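Local coordinates for protein Phenylalanine/tyrosine ammonia-lyase (PDB 1Y2M) that catalyses the non-oxidative deamination of L-phenylalanine and L-tyrosine to trans-cinnamate and p-coumarate, the committing step of phenylpropanoid metabolism, at residues N270-S275 with T387-Q392; A75-R80 with A279-H284; A168-V173 with N193-G198. All blocks are in the same frame, centred on the assembly; numbering follows the deposited sequence. Where two conformers were deposited one is given.

Contact 1 of 3, residues N270-S275 with T387-Q392; sequences NGTAVS and TIEAGQ
The contact lies where the loop that carries N270, a probable cinnamate-binding residue as in related enzymes, turns into helix 273-303, and T272, at the N-cap position of that helix, meets E389 near the C-terminal end of helix 368-391. The single polar link is a hydrogen bond from T272 OG1 to E389 OE2 of 2.7 Å. The hydroxyl approaches from above the carboxylate plane, 35° out of it. T272 CG2 also lies 3.4 Å from E389 OE2, so the threonine meets this oxygen with its methyl as well as its hydroxyl. The two side chains advance from opposite directions across a gap of 8.2 Å between T272 CA and E389 CA. E389 spans most of it: CG is anti to the backbone N (chi1 -174°), and a bend at chi2 (70°) swings the carboxylate towards the threonine. T272 OG1 donates to E389 and makes no capping bond to its own helix; D214 OD2 accepts hydrogen bonds from S275 N and, weakly, V274 N.

This junction belongs to the active-site framework of the PAL/histidase family. Next to N270, G271 is joined through its backbone to S212 and D214, in and beside the A211-S212-G213 tripeptide that cyclises to the 5-imidazolinone. The T272 side chain is about 10 Å from that of N397, another residue that probably binds cinnamate. E389 is buried, and its other oxygen, OE1, forms a salt bridge with R320 and a hydrogen bond with H322, both of a second subunit. The carboxylate thus has partners on both oxygens, and the arginine would be expected to stabilise its negative charge.

Contact 2 of 3, residues A75-R80 with A279-H284; sequences AARKGR and ATLALH
R77, in the last turn of helix 69-77, lays its side chain along L281 of helix 273-303 and brings its tip to H284, one turn further on. CB starts the chain towards the other helix without a close contact of its own. R77 CG, beside the backbone N (chi1 -74°), comes within 4.0 Å of L281 CD2, and the extended run from CG to NE carries the guanidinium onward past the leucine, the two side chains sliding by each other in opposite directions. R77 NE is 3.8 Å from L281 CD2. That methyl also sits 3.9 Å from R77 CZ, over one face of the guanidinium and offset towards its rim. At the tip the terminal nitrogens diverge: R77 NH2 lies 4.0 Å from L281 CB, whereas R77 NH1 lies 3.6 Å from H284 ND1. The guanidinium and imidazole planes are 83° apart, and NH1 and ND1 are not hydrogen-bonded to each other.

A76, the residue before R77, adds an apolar contact, its CB 4.1 Å from L281 CD2. The same leucine rests on V73 and on V164, so L281 touches helices 69-77 and 162-176 from its place on helix 273-303.

The charge of R77 is met outside the two segments, by salt bridges from NE to E163 and from NH1 to D285. L281 therefore supplies a hydrocarbon surface for the guanidinium while E163 and D285 bind NE and NH1, a division of labour consistent with a cation held at the margin of a largely apolar helix interface.

Contact 3 of 3, residues A168-V173 with N193-G198; sequences AMTIRV and NFLNHG
Two torsions of M169, a selenomethionine in this crystal, set its contacts with F194 and L195: chi1 of -63° places CG beside the backbone N, and after a nearly straight middle section the chain bends at chi3 (-78°). The bend carries the terminal methyl to L195, with M169 CE 3.9 Å from L195 CD2. M169 SE, at the bend, is 4.1 Å from F194 CB. It is this beta carbon that F194 offers; the ring leads away from the segment 168-173 and meets the selenium only obliquely. M169 crosses F194 at about a right angle but slides past L195 in the opposite direction, leaving M169 CB 4.2 Å from L195 CG.

L195 touches both M169 and T170, crossing T170 at about a right angle. T170 OG1 is near both leucine methyls, closest to L195 CD1 at 3.6 Å. A methyl cannot accept or donate a hydrogen bond, so this is a van der Waals approach; the hydroxyl's polar partner is R166 O, one turn back in its own helix. The interface is thus van der Waals contact without hydrogen bonds between the segments.

The helical segments run roughly antiparallel, their axes 10.4 Å apart at closest approach and their directions 145° apart. They belong to successive helices of the chain, 162-176 and 185-197. The second ends in a Schellman motif at G198, whose N reaches back to L195 O at 3.2 Å, and L195 O is also bound by R166 NH1, tying the last turn to the first helix. Around this pair, helix 215-225 covers M169 with I221 and F194 with A224 and I225; helix 273-303 packs on A168 and I171, and N196 ND2 bonds to V82 O of strand 82-84, a short distance before the chain enters strand 200-201.

All three contacts are largely buried, with R77 of contact 2 the one touching residue that is partly exposed. Contacts 1 and 2 both use helix 273-303, at its start and about two turns further along, and meet where A390 packs on T280. Contact 3 uses helix 162-176, whose R172 NH2 probably hydrogen-bonds to N270 O of contact 1, while T170 OG1 packs against A75 CB of contact 2. The chemistry follows position: contact 1, beside the cinnamate pocket and a subunit interface, is one polar bond; contact 2 sets an arginine on a leucine; contact 3, away from the annotated sites, is van der Waals contact without hydrogen bonds between its segments.

Contact 1 of 3, residues N270-S275 with T387-Q392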
loop_
_atom_site.group_PDB
_atom_site.type_symbol
_atom_site.label_atom_id
_atom_site.label_comp_id
_atom_site.label_asym_id
_atom_site.label_seq_id
_atom_site.Cartn_x
_atom_site.Cartn_y
_atom_site.Cartn_z
ATOM N N ASN B 270 -21.515 -10.164 20.506
ATOM C CA ASN B 270 -21.660 -9.007 19.594
ATOM C C ASN B 270 -21.030 -7.826 20.268
ATOM O O ASN B 270 -21.381 -7.499 21.410
ATOM C CB ASN B 270 -23.147 -8.595 19.362
ATOM C CG ASN B 270 -23.835 -9.384 18.297
ATOM O OD1 ASN B 270 -23.286 -10.318 17.734
ATOM N ND2 ASN B 270 -25.068 -8.999 18.000
ATOM N N GLY B 271 -20.158 -7.119 19.562
ATOM C CA GLY B 271 -19.553 -5.931 20.140
ATOM C C GLY B 271 -18.125 -5.736 19.761
ATOM O O GLY B 271 -17.528 -6.505 19.012
ATOM N N THR B 272 -17.552 -4.664 20.282
ATOM C CA THR B 272 -16.294 -4.162 19.797
ATOM C C THR B 272 -15.201 -4.214 20.888
ATOM O O THR B 272 -14.132 -3.638 20.731
ATOM C CB THR B 272 -16.416 -2.722 19.282
ATOM O OG1 THR B 272 -16.601 -1.826 20.394
ATOM C CG2 THR B 272 -17.551 -2.583 18.309
ATOM N N ALA B 273 -15.449 -4.933 21.977
ATOM C CA ALA B 273 -14.537 -4.854 23.124
ATOM C C ALA B 273 -13.111 -5.289 22.878
ATOM O O ALA B 273 -12.190 -4.805 23.517
ATOM C CB ALA B 273 -15.110 -5.579 24.317
ATOM N N VAL B 274 -12.891 -6.262 21.987
ATOM C CA VAL B 274 -11.549 -6.784 21.813
ATOM C C VAL B 274 -10.720 -5.786 21.006
ATOM O O VAL B 274 -9.621 -5.411 21.401
ATOM C CB VAL B 274 -11.595 -8.144 21.149
ATOM C CG1 VAL B 274 -10.178 -8.665 20.917
ATOM C CG2 VAL B 274 -12.455 -9.135 21.988
ATOM N N SER B 275 -11.259 -5.321 19.887
ATOM C CA SER B 275 -10.549 -4.290 19.122
ATOM C C SER B 275 -10.399 -2.997 19.912
ATOM O O SER B 275 -9.336 -2.365 19.875
ATOM C CB SER B 275 -11.251 -4.028 17.795
ATOM O OG SER B 275 -12.612 -3.752 18.034
ATOM N N THR B 387 -12.329 6.931 23.741
ATOM C CA THR B 387 -12.921 7.139 25.055
ATOM C C THR B 387 -14.432 6.842 25.025
ATOM O O THR B 387 -14.996 6.171 25.902
ATOM C CB THR B 387 -12.654 8.557 25.574
ATOM O OG1 THR B 387 -11.241 8.723 25.786
ATOM C CG2 THR B 387 -13.345 8.785 26.915
ATOM N N ILE B 388 -15.103 7.353 24.005
ATOM C CA ILE B 388 -16.547 7.065 23.838
ATOM C C ILE B 388 -16.738 5.580 23.580
ATOM O O ILE B 388 -17.653 4.948 24.162
ATOM C CB ILE B 388 -17.154 7.907 22.721
ATOM C CG1 ILE B 388 -17.287 9.336 23.198
ATOM C CG2 ILE B 388 -18.552 7.373 22.348
ATOM C CD1 ILE B 388 -17.764 10.301 22.168
ATOM N N GLU B 389 -15.887 5.009 22.722
ATOM C CA GLU B 389 -16.086 3.609 22.315
ATOM C C GLU B 389 -15.880 2.668 23.493
ATOM O O GLU B 389 -16.686 1.780 23.725
ATOM C CB GLU B 389 -15.169 3.265 21.129
ATOM C CG GLU B 389 -15.401 1.893 20.527
ATOM C CD GLU B 389 -16.687 1.747 19.773
ATOM O OE1 GLU B 389 -17.440 2.714 19.721
ATOM O OE2 GLU B 389 -16.915 0.628 19.245
ATOM N N ALA B 390 -14.798 2.842 24.230
ATOM C CA ALA B 390 -14.421 1.932 25.318
ATOM C C ALA B 390 -15.230 2.210 26.567
ATOM O O ALA B 390 -15.589 1.290 27.297
ATOM C CB ALA B 390 -12.938 2.104 25.603
ATOM N N GLY B 391 -15.578 3.473 26.784
ATOM C CA GLY B 391 -16.184 3.895 28.050
ATOM C C GLY B 391 -17.639 4.209 28.166
ATOM O O GLY B 391 -18.180 4.221 29.275
ATOM N N GLN B 392 -18.272 4.520 27.028
ATOM C CA GLN B 392 -19.602 5.076 26.985
ATOM C C GLN B 392 -20.459 4.502 25.885
ATOM O O GLN B 392 -21.387 5.162 25.453
ATOM C CB GLN B 392 -19.514 6.580 26.723
ATOM C CG GLN B 392 -18.674 7.300 27.692
ATOM C CD GLN B 392 -18.257 8.673 27.201
ATOM O OE1 GLN B 392 -17.070 9.028 27.301
ATOM N NE2 GLN B 392 -19.199 9.439 26.721
#

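Contact 2 of 3, residues A75-R80 with A279-H284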
loop_
_atom_site.group_PDB
_atom_site.type_symbol
_atom_site.label_atom_id
_atom_site.label_comp_id
_atom_site.label_asym_id
_atom_site.label_seq_id
_atom_site.Cartn_x
_atom_site.Cartn_y
_atom_site.Cartn_z
ATOM N N ALA B 75 -6.454 -1.776 34.293
ATOM C CA ALA B 75 -7.075 -3.106 34.482
ATOM C C ALA B 75 -6.381 -4.137 33.587
ATOM O O ALA B 75 -6.128 -5.248 34.011
ATOM C CB ALA B 75 -8.530 -3.025 34.128
ATOM N N ALA B 76 -6.072 -3.757 32.353
ATOM C CA ALA B 76 -5.470 -4.700 31.395
ATOM C C ALA B 76 -4.047 -5.110 31.770
ATOM O O ALA B 76 -3.701 -6.295 31.706
ATOM C CB ALA B 76 -5.445 -4.115 30.001
ATOM N N ARG B 77 -3.217 -4.108 32.084
ATOM C CA ARG B 77 -1.775 -4.297 32.340
ATOM C C ARG B 77 -1.299 -4.298 33.766
ATOM O O ARG B 77 -0.214 -4.840 34.062
ATOM C CB ARG B 77 -1.030 -3.159 31.698
ATOM C CG ARG B 77 -0.979 -3.280 30.242
ATOM C CD ARG B 77 0.171 -2.365 29.690
ATOM N NE ARG B 77 0.214 -2.581 28.255
ATOM C CZ ARG B 77 0.563 -1.679 27.352
ATOM N NH1 ARG B 77 0.879 -0.433 27.684
ATOM N NH2 ARG B 77 0.559 -2.030 26.088
ATOM N N LYS B 78 -2.016 -3.631 34.663
ATOM C CA LYS B 78 -1.511 -3.434 36.028
ATOM C C LYS B 78 -2.244 -4.196 37.126
ATOM O O LYS B 78 -2.042 -3.946 38.330
ATOM C CB LYS B 78 -1.494 -1.947 36.407
ATOM C CG LYS B 78 -0.881 -1.009 35.391
ATOM C CD LYS B 78 0.593 -1.171 35.323
ATOM C CE LYS B 78 1.223 -0.135 34.403
ATOM N NZ LYS B 78 2.675 -0.115 34.648
ATOM N N GLY B 79 -3.088 -5.142 36.731
ATOM C CA GLY B 79 -3.796 -5.974 37.690
ATOM C C GLY B 79 -4.776 -5.275 38.606
ATOM O O GLY B 79 -5.133 -5.806 39.662
ATOM N N ARG B 80 -5.263 -4.113 38.206
ATOM C CA ARG B 80 -6.199 -3.389 39.033
ATOM C C ARG B 80 -7.486 -4.145 39.213
ATOM O O ARG B 80 -8.008 -4.681 38.224
ATOM C CB ARG B 80 -6.567 -2.083 38.380
ATOM C CG ARG B 80 -7.395 -1.188 39.286
ATOM C CD ARG B 80 -7.568 0.081 38.569
ATOM N NE ARG B 80 -8.330 1.075 39.324
ATOM C CZ ARG B 80 -8.731 2.212 38.775
ATOM N NH1 ARG B 80 -8.387 2.504 37.507
ATOM N NH2 ARG B 80 -9.450 3.058 39.489
ATOM N N ALA B 279 -6.804 -1.472 20.731
ATOM C CA ALA B 279 -6.672 -0.112 20.270
ATOM C C ALA B 279 -6.336 0.860 21.408
ATOM O O ALA B 279 -5.541 1.779 21.224
ATOM C CB ALA B 279 -7.920 0.322 19.494
ATOM N N THR B 280 -6.967 0.688 22.568
ATOM C CA THR B 280 -6.673 1.544 23.720
ATOM C C THR B 280 -5.234 1.378 24.164
ATOM O O THR B 280 -4.531 2.368 24.401
ATOM C CB THR B 280 -7.621 1.235 24.899
ATOM O OG1 THR B 280 -8.966 1.578 24.538
ATOM C CG2 THR B 280 -7.172 1.990 26.086
ATOM N N LEU B 281 -4.750 0.136 24.247
ATOM C CA LEU B 281 -3.367 -0.126 24.616
ATOM C C LEU B 281 -2.420 0.496 23.602
ATOM O O LEU B 281 -1.383 1.084 23.977
ATOM C CB LEU B 281 -3.169 -1.623 24.761
ATOM C CG LEU B 281 -3.990 -2.184 25.941
ATOM C CD1 LEU B 281 -4.104 -3.680 25.774
ATOM C CD2 LEU B 281 -3.343 -1.866 27.289
ATOM N N ALA B 282 -2.756 0.355 22.323
ATOM C CA ALA B 282 -1.900 0.886 21.260
ATOM C C ALA B 282 -1.853 2.414 21.262
ATOM O O ALA B 282 -0.792 3.035 21.079
ATOM C CB ALA B 282 -2.322 0.338 19.932
ATOM N N LEU B 283 -2.995 3.040 21.520
ATOM C CA LEU B 283 -3.012 4.494 21.582
ATOM C C LEU B 283 -2.241 5.024 22.778
ATOM O O LEU B 283 -1.462 5.975 22.663
ATOM C CB LEU B 283 -4.440 5.004 21.638
ATOM C CG LEU B 283 -4.514 6.543 21.659
ATOM C CD1 LEU B 283 -3.850 7.173 20.448
ATOM C CD2 LEU B 283 -5.967 6.986 21.723
ATOM N N HIS B 284 -2.442 4.389 23.939
ATOM C CA HIS B 284 -1.626 4.703 25.114
ATOM C C HIS B 284 -0.131 4.684 24.781
ATOM O O HIS B 284 0.600 5.656 25.070
ATOM C CB HIS B 284 -1.964 3.708 26.227
ATOM C CG HIS B 284 -1.054 3.735 27.411
ATOM N ND1 HIS B 284 0.186 3.133 27.410
ATOM C CD2 HIS B 284 -1.253 4.200 28.675
ATOM C CE1 HIS B 284 0.723 3.273 28.623
ATOM N NE2 HIS B 284 -0.123 3.910 29.403
#

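Contact 3 of 3, residues A168-V173 with N193-G198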
loop_
_atom_site.group_PDB
_atom_site.type_symbol
_atom_site.label_atom_id
_atom_site.label_comp_id
_atom_site.label_asym_id
_atom_site.label_seq_id
_atom_site.Cartn_x
_atom_site.Cartn_y
_atom_site.Cartn_z
ATOM N N ALA B 168 -10.384 -6.397 27.182
ATOM C CA ALA B 168 -11.631 -6.721 26.506
ATOM C C ALA B 168 -12.704 -7.103 27.486
ATOM O O ALA B 168 -13.851 -6.689 27.378
ATOM C CB ALA B 168 -11.418 -7.860 25.533
HETATM N N MSE B 169 -12.331 -7.883 28.486
HETATM C CA MSE B 169 -13.304 -8.267 29.523
HETATM C C MSE B 169 -13.791 -7.055 30.287
HETATM O O MSE B 169 -14.974 -6.990 30.637
HETATM C CB MSE B 169 -12.763 -9.333 30.462
HETATM C CG MSE B 169 -12.475 -10.585 29.695
HETATM SE SE MSE B 169 -12.163 -12.123 30.954
HETATM C CE MSE B 169 -10.261 -11.706 31.507
ATOM N N THR B 170 -12.899 -6.104 30.554
ATOM C CA THR B 170 -13.226 -4.916 31.313
ATOM C C THR B 170 -14.258 -4.066 30.539
ATOM O O THR B 170 -15.285 -3.592 31.059
ATOM C CB THR B 170 -11.958 -4.080 31.582
ATOM O OG1 THR B 170 -11.001 -4.867 32.315
ATOM C CG2 THR B 170 -12.262 -2.866 32.343
ATOM N N ILE B 171 -13.927 -3.809 29.262
ATOM C CA ILE B 171 -14.801 -2.979 28.397
ATOM C C ILE B 171 -16.117 -3.713 28.198
ATOM O O ILE B 171 -17.179 -3.113 28.220
ATOM C CB ILE B 171 -14.120 -2.662 27.044
ATOM C CG1 ILE B 171 -12.903 -1.772 27.275
ATOM C CG2 ILE B 171 -15.079 -2.154 26.006
ATOM C CD1 ILE B 171 -11.981 -1.665 26.043
ATOM N N ARG B 172 -16.046 -5.029 28.015
ATOM C CA ARG B 172 -17.273 -5.807 27.810
ATOM C C ARG B 172 -18.211 -5.624 29.000
ATOM O O ARG B 172 -19.404 -5.367 28.810
ATOM C CB ARG B 172 -16.972 -7.298 27.627
ATOM C CG ARG B 172 -18.209 -8.167 27.572
ATOM C CD ARG B 172 -19.354 -7.374 26.893
ATOM N NE ARG B 172 -19.496 -7.801 25.579
ATOM C CZ ARG B 172 -20.129 -7.201 24.578
ATOM N NH1 ARG B 172 -20.762 -6.019 24.623
ATOM N NH2 ARG B 172 -20.105 -7.857 23.471
ATOM N N VAL B 173 -17.696 -5.720 30.222
ATOM C CA VAL B 173 -18.523 -5.519 31.401
ATOM C C VAL B 173 -19.129 -4.114 31.411
ATOM O O VAL B 173 -20.329 -3.936 31.643
ATOM C CB VAL B 173 -17.764 -5.788 32.723
ATOM C CG1 VAL B 173 -18.574 -5.379 33.923
ATOM C CG2 VAL B 173 -17.375 -7.279 32.810
ATOM N N ASN B 193 -14.909 -11.554 38.124
ATOM C CA ASN B 193 -14.199 -12.585 38.916
ATOM C C ASN B 193 -13.024 -13.177 38.143
ATOM O O ASN B 193 -11.948 -13.363 38.725
ATOM C CB ASN B 193 -15.136 -13.671 39.380
ATOM C CG ASN B 193 -15.983 -13.272 40.554
ATOM O OD1 ASN B 193 -15.605 -12.405 41.356
ATOM N ND2 ASN B 193 -17.123 -13.905 40.680
ATOM N N PHE B 194 -13.163 -13.397 36.836
ATOM C CA PHE B 194 -12.003 -13.778 36.029
ATOM C C PHE B 194 -10.917 -12.735 36.118
ATOM O O PHE B 194 -9.736 -13.047 36.337
ATOM C CB PHE B 194 -12.367 -14.016 34.572
ATOM C CG PHE B 194 -12.816 -15.419 34.273
ATOM C CD1 PHE B 194 -13.505 -16.174 35.196
ATOM C CD2 PHE B 194 -12.554 -15.961 33.043
ATOM C CE1 PHE B 194 -13.901 -17.470 34.861
ATOM C CE2 PHE B 194 -12.944 -17.216 32.713
ATOM C CZ PHE B 194 -13.607 -17.975 33.616
ATOM N N LEU B 195 -11.281 -11.466 35.941
ATOM C CA LEU B 195 -10.280 -10.416 36.058
ATOM C C LEU B 195 -9.574 -10.437 37.422
ATOM O O LEU B 195 -8.364 -10.344 37.494
ATOM C CB LEU B 195 -10.900 -9.010 35.814
ATOM C CG LEU B 195 -11.250 -8.730 34.324
ATOM C CD1 LEU B 195 -12.262 -7.602 34.211
ATOM C CD2 LEU B 195 -10.013 -8.405 33.523
ATOM N N ASN B 196 -10.352 -10.513 38.480
ATOM C CA ASN B 196 -9.831 -10.278 39.823
ATOM C C ASN B 196 -9.060 -11.464 40.338
ATOM O O ASN B 196 -8.279 -11.316 41.254
ATOM C CB ASN B 196 -10.939 -9.860 40.767
ATOM C CG ASN B 196 -11.569 -8.542 40.353
ATOM O OD1 ASN B 196 -10.919 -7.723 39.709
ATOM N ND2 ASN B 196 -12.825 -8.329 40.729
ATOM N N HIS B 197 -9.300 -12.624 39.744
ATOM C CA HIS B 197 -8.540 -13.844 40.066
ATOM C C HIS B 197 -7.472 -14.163 39.000
ATOM O O HIS B 197 -6.808 -15.187 39.095
ATOM C CB HIS B 197 -9.487 -15.032 40.222
ATOM C CG HIS B 197 -10.382 -14.933 41.418
ATOM N ND1 HIS B 197 -9.892 -14.951 42.703
ATOM C CD2 HIS B 197 -11.719 -14.760 41.528
ATOM C CE1 HIS B 197 -10.899 -14.827 43.555
ATOM N NE2 HIS B 197 -12.019 -14.704 42.868
ATOM N N GLY B 198 -7.262 -13.282 38.022
ATOM C CA GLY B 198 -6.219 -13.467 37.046
ATOM C C GLY B 198 -6.407 -14.685 36.169
ATOM O O GLY B 198 -5.410 -15.362 35.783
#